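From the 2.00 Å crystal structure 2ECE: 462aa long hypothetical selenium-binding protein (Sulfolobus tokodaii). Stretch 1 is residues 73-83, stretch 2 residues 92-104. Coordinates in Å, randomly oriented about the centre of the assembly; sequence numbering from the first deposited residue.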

# COMPACT_ATOMS: atom_id res chain seq x y z
N LEU A 73 -8.73 -7.71 5.53
CA LEU A 73 -8.33 -7.30 4.19
C LEU A 73 -7.44 -6.10 4.38
O LEU A 73 -7.56 -5.38 5.39
N HIS A 74 -6.46 -5.96 3.50
CA HIS A 74 -5.55 -4.82 3.61
C HIS A 74 -5.09 -4.34 2.22
O HIS A 74 -5.72 -3.50 1.58
N HIS A 75 -4.17 -5.11 1.66
CA HIS A 75 -3.59 -4.80 0.35
C HIS A 75 -4.01 -5.91 -0.60
O HIS A 75 -4.25 -7.03 -0.17
N PHE A 76 -4.13 -5.58 -1.89
CA PHE A 76 -4.48 -6.58 -2.90
C PHE A 76 -4.00 -6.11 -4.27
O PHE A 76 -3.59 -4.96 -4.43
N GLY A 77 -4.05 -6.99 -5.26
CA GLY A 77 -3.59 -6.61 -6.58
C GLY A 77 -4.16 -7.46 -7.69
O GLY A 77 -4.99 -8.33 -7.44
N TRP A 78 -3.72 -7.20 -8.91
CA TRP A 78 -4.18 -7.95 -10.08
C TRP A 78 -3.34 -9.18 -10.36
O TRP A 78 -2.17 -9.24 -9.98
N ASN A 79 -3.93 -10.14 -11.06
CA ASN A 79 -3.23 -11.36 -11.43
C ASN A 79 -2.16 -11.03 -12.48
O ASN A 79 -1.09 -11.63 -12.50
N ALA A 80 -2.47 -10.07 -13.35
CA ALA A 80 -1.53 -9.68 -14.40
C ALA A 80 -1.66 -8.20 -14.70
O ALA A 80 -2.72 -7.60 -14.52
N CYS A 81 -0.57 -7.61 -15.18
CA CYS A 81 -0.59 -6.20 -15.50
C CYS A 81 0.43 -5.84 -16.59
O CYS A 81 0.88 -6.71 -17.32
N SER A 82 0.79 -4.56 -16.69
CA SER A 82 1.72 -4.10 -17.72
C SER A 82 3.03 -4.89 -17.80
O SER A 82 3.66 -4.95 -18.87
N SER A 83 3.45 -5.48 -16.69
CA SER A 83 4.68 -6.25 -16.66
C SER A 83 4.65 -7.42 -17.64
O SER A 83 5.69 -7.97 -17.99
N ASN A 92 -0.77 -15.30 -22.87
CA ASN A 92 -2.19 -15.43 -22.59
C ASN A 92 -2.69 -15.10 -21.19
O ASN A 92 -3.62 -15.75 -20.70
N ILE A 93 -2.09 -14.12 -20.53
CA ILE A 93 -2.59 -13.72 -19.23
C ILE A 93 -3.21 -12.35 -19.46
O ILE A 93 -2.75 -11.60 -20.31
N GLU A 94 -4.27 -12.04 -18.73
CA GLU A 94 -4.95 -10.77 -18.88
C GLU A 94 -5.25 -10.17 -17.51
O GLU A 94 -5.33 -10.90 -16.53
N ARG A 95 -5.40 -8.85 -17.44
CA ARG A 95 -5.73 -8.20 -16.18
C ARG A 95 -7.18 -8.56 -15.94
O ARG A 95 -8.09 -7.86 -16.41
N ARG A 96 -7.41 -9.64 -15.20
CA ARG A 96 -8.76 -10.11 -14.98
C ARG A 96 -9.16 -10.38 -13.54
O ARG A 96 -10.28 -10.09 -13.14
N PHE A 97 -8.23 -10.92 -12.76
CA PHE A 97 -8.55 -11.26 -11.38
C PHE A 97 -7.91 -10.42 -10.30
O PHE A 97 -6.74 -10.05 -10.39
N LEU A 98 -8.69 -10.12 -9.27
CA LEU A 98 -8.16 -9.39 -8.12
C LEU A 98 -7.67 -10.52 -7.22
O LEU A 98 -8.39 -11.49 -6.98
N ILE A 99 -6.43 -10.39 -6.74
CA ILE A 99 -5.80 -11.36 -5.85
C ILE A 99 -5.90 -10.68 -4.49
O ILE A 99 -5.17 -9.72 -4.22
N VAL A 100 -6.81 -11.17 -3.64
CA VAL A 100 -7.07 -10.58 -2.33
C VAL A 100 -6.71 -11.47 -1.14
O VAL A 100 -7.43 -12.42 -0.83
N PRO A 101 -5.61 -11.15 -0.44
CA PRO A 101 -5.19 -11.95 0.70
C PRO A 101 -5.67 -11.43 2.05
O PRO A 101 -6.01 -10.25 2.19
N GLY A 102 -5.69 -12.31 3.04
CA GLY A 102 -6.09 -11.90 4.38
C GLY A 102 -4.82 -11.64 5.17
O GLY A 102 -4.00 -12.55 5.34
N LEU A 103 -4.64 -10.40 5.63
CA LEU A 103 -3.44 -10.07 6.40
C LEU A 103 -3.42 -10.82 7.74
O LEU A 103 -2.35 -11.02 8.32
N ARG A 104 -4.59 -11.23 8.22
CA ARG A 104 -4.69 -11.99 9.47
C ARG A 104 -4.84 -13.49 9.20
O ARG A 104 -4.15 -14.31 9.81

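The two stretches run antiparallel, joined by a short ladder: Gly-77 N donates to Ile-99 O (3.1 Å) and Ile-99 N to Gly-77 O (2.6 Å). Trp-78 and Leu-98 send their side chains to the same face of the sheet. The flat indole of Trp-78 (chi1 m) is the filling of a sandwich: Leu-98 CD2 (m, t) sits over one face, 3.7 Å from Trp-78 CZ3, and Arg-95 CG covers the opposite face, 3.5 Å from Trp-78 CD2. Arginine suits this place because its aliphatic part packs on the ring while its guanidinium makes a cation-pi contact with the five-membered ring. Leu-98 CD2 also meets the edge of the Phe-76 ring (chi1 p), 3.8 Å from Phe-76 CE2, so one methyl fills the hollow between two aromatics.

Asn-79 (chi1 p) points toward stretch 2 and plugs its bend. Asn-79 OD1 accepts from Arg-96 N (2.9 Å) and Phe-97 N (2.8 Å), while Asn-79 ND2 donates to Glu-94 O (2.9 Å); a carboxamide can serve both needs. Ala-80 CB, a small bump, rests 3.8 Å from Ile-93 CD1.

At the other end, Leu-73 CD2 touches Val-100 CG1 (3.5 Å), and Leu-103 CD2 lies over a face of the His-74 ring in a CH-pi contact, 3.3 Å from His-74 ND1. A water bridges His-74 N, His-75 O and Pro-101 O, each 2.8 Å from its oxygen.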

# COMPACT_ATOMS: atom_id res chain seq x y z
CB LEU A 73 -9.53 -6.93 3.32
CG LEU A 73 -10.44 -8.08 2.87
CD1 LEU A 73 -11.24 -7.66 1.65
CD2 LEU A 73 -9.59 -9.30 2.53
CB HIS A 74 -4.39 -5.37 4.41
CG HIS A 74 -3.43 -4.36 4.95
ND1 HIS A 74 -3.61 -3.77 6.18
CD2 HIS A 74 -2.23 -3.95 4.50
CE1 HIS A 74 -2.55 -3.04 6.47
NE2 HIS A 74 -1.69 -3.13 5.47
CB HIS A 75 -2.04 -4.75 0.41
CG HIS A 75 -1.47 -3.44 0.87
ND1 HIS A 75 -2.20 -2.51 1.57
CD2 HIS A 75 -0.22 -2.92 0.73
CE1 HIS A 75 -1.43 -1.47 1.85
NE2 HIS A 75 -0.23 -1.69 1.36
CB PHE A 76 -6.00 -6.88 -2.92
CG PHE A 76 -6.87 -5.74 -3.37
CD1 PHE A 76 -7.11 -4.66 -2.52
CD2 PHE A 76 -7.46 -5.75 -4.63
CE1 PHE A 76 -7.94 -3.61 -2.92
CE2 PHE A 76 -8.30 -4.70 -5.05
CZ PHE A 76 -8.53 -3.63 -4.19
CB TRP A 78 -4.16 -7.06 -11.32
CG TRP A 78 -5.04 -5.86 -11.23
CD1 TRP A 78 -4.66 -4.59 -10.88
CD2 TRP A 78 -6.43 -5.80 -11.54
NE1 TRP A 78 -5.74 -3.75 -10.97
CE2 TRP A 78 -6.83 -4.46 -11.37
CE3 TRP A 78 -7.37 -6.75 -11.95
CZ2 TRP A 78 -8.15 -4.04 -11.61
CZ3 TRP A 78 -8.68 -6.33 -12.19
CH2 TRP A 78 -9.06 -4.99 -12.01
CB ASN A 79 -4.21 -12.40 -12.01
CG ASN A 79 -4.81 -11.95 -13.33
OD1 ASN A 79 -5.51 -10.94 -13.38
ND2 ASN A 79 -4.54 -12.70 -14.39
CB ALA A 80 -1.78 -10.50 -15.67
CB CYS A 81 -0.37 -5.39 -14.23
SG CYS A 81 1.12 -5.77 -13.24
CB SER A 82 2.02 -2.61 -17.53
OG SER A 82 0.85 -1.84 -17.75
CB SER A 83 4.93 -6.78 -15.24
OG SER A 83 3.86 -7.62 -14.83
CB ASN A 92 -2.67 -16.83 -22.99
CG ASN A 92 -2.36 -17.16 -24.44
OD1 ASN A 92 -2.62 -16.35 -25.33
ND2 ASN A 92 -1.81 -18.34 -24.68
CB ILE A 93 -1.48 -13.64 -18.15
CG1 ILE A 93 -0.33 -12.74 -18.62
CG2 ILE A 93 -0.98 -15.03 -17.81
CD1 ILE A 93 0.75 -12.55 -17.56
CB GLU A 94 -6.25 -10.96 -19.68
CG GLU A 94 -7.24 -11.94 -19.04
CD GLU A 94 -8.46 -12.21 -19.92
OE1 GLU A 94 -8.79 -11.36 -20.77
OE2 GLU A 94 -9.10 -13.27 -19.73
CB ARG A 95 -5.58 -6.68 -16.29
CG ARG A 95 -5.70 -5.95 -14.96
CD ARG A 95 -5.96 -4.47 -15.16
NE ARG A 95 -4.89 -3.79 -15.89
CZ ARG A 95 -3.76 -3.34 -15.34
NH1 ARG A 95 -3.53 -3.50 -14.04
NH2 ARG A 95 -2.87 -2.71 -16.09
CB ARG A 96 -8.97 -11.38 -15.81
CG ARG A 96 -10.28 -12.07 -15.57
CD ARG A 96 -10.52 -13.15 -16.59
NE ARG A 96 -11.84 -13.73 -16.41
CZ ARG A 96 -12.39 -14.63 -17.22
NH1 ARG A 96 -11.72 -15.07 -18.28
NH2 ARG A 96 -13.61 -15.08 -16.97
CB PHE A 97 -8.17 -12.72 -11.11
CG PHE A 97 -8.68 -13.68 -12.15
CD1 PHE A 97 -7.92 -13.97 -13.28
CD2 PHE A 97 -9.91 -14.30 -11.98
CE1 PHE A 97 -8.39 -14.87 -14.23
CE2 PHE A 97 -10.39 -15.20 -12.94
CZ PHE A 97 -9.62 -15.48 -14.06
CB LEU A 98 -9.26 -8.59 -7.41
CG LEU A 98 -9.87 -7.40 -8.15
CD1 LEU A 98 -10.96 -6.77 -7.27
CD2 LEU A 98 -8.78 -6.38 -8.47
CB ILE A 99 -4.32 -11.57 -6.24
CG1 ILE A 99 -4.22 -11.90 -7.73
CG2 ILE A 99 -3.71 -12.70 -5.43
CD1 ILE A 99 -4.95 -13.17 -8.13
CB VAL A 100 -8.57 -10.22 -2.22
CG1 VAL A 100 -8.85 -9.49 -0.91
CG2 VAL A 100 -8.97 -9.36 -3.43
CB PRO A 101 -3.67 -11.89 0.59
CG PRO A 101 -3.47 -10.44 0.22
CD PRO A 101 -4.54 -10.21 -0.84
CB LEU A 103 -3.36 -8.55 6.63
CG LEU A 103 -2.15 -8.01 7.41
CD1 LEU A 103 -0.84 -8.45 6.77
CD2 LEU A 103 -2.24 -6.49 7.45
CB ARG A 104 -5.89 -11.52 10.31
CG ARG A 104 -5.56 -10.43 11.34
CD ARG A 104 -6.76 -10.09 12.23
NE ARG A 104 -6.48 -8.94 13.09
CZ ARG A 104 -5.86 -9.01 14.27
NH1 ARG A 104 -5.47 -10.18 14.75
NH2 ARG A 104 -5.60 -7.90 14.94
O HOH W 1 -6.51 -7.66 1.32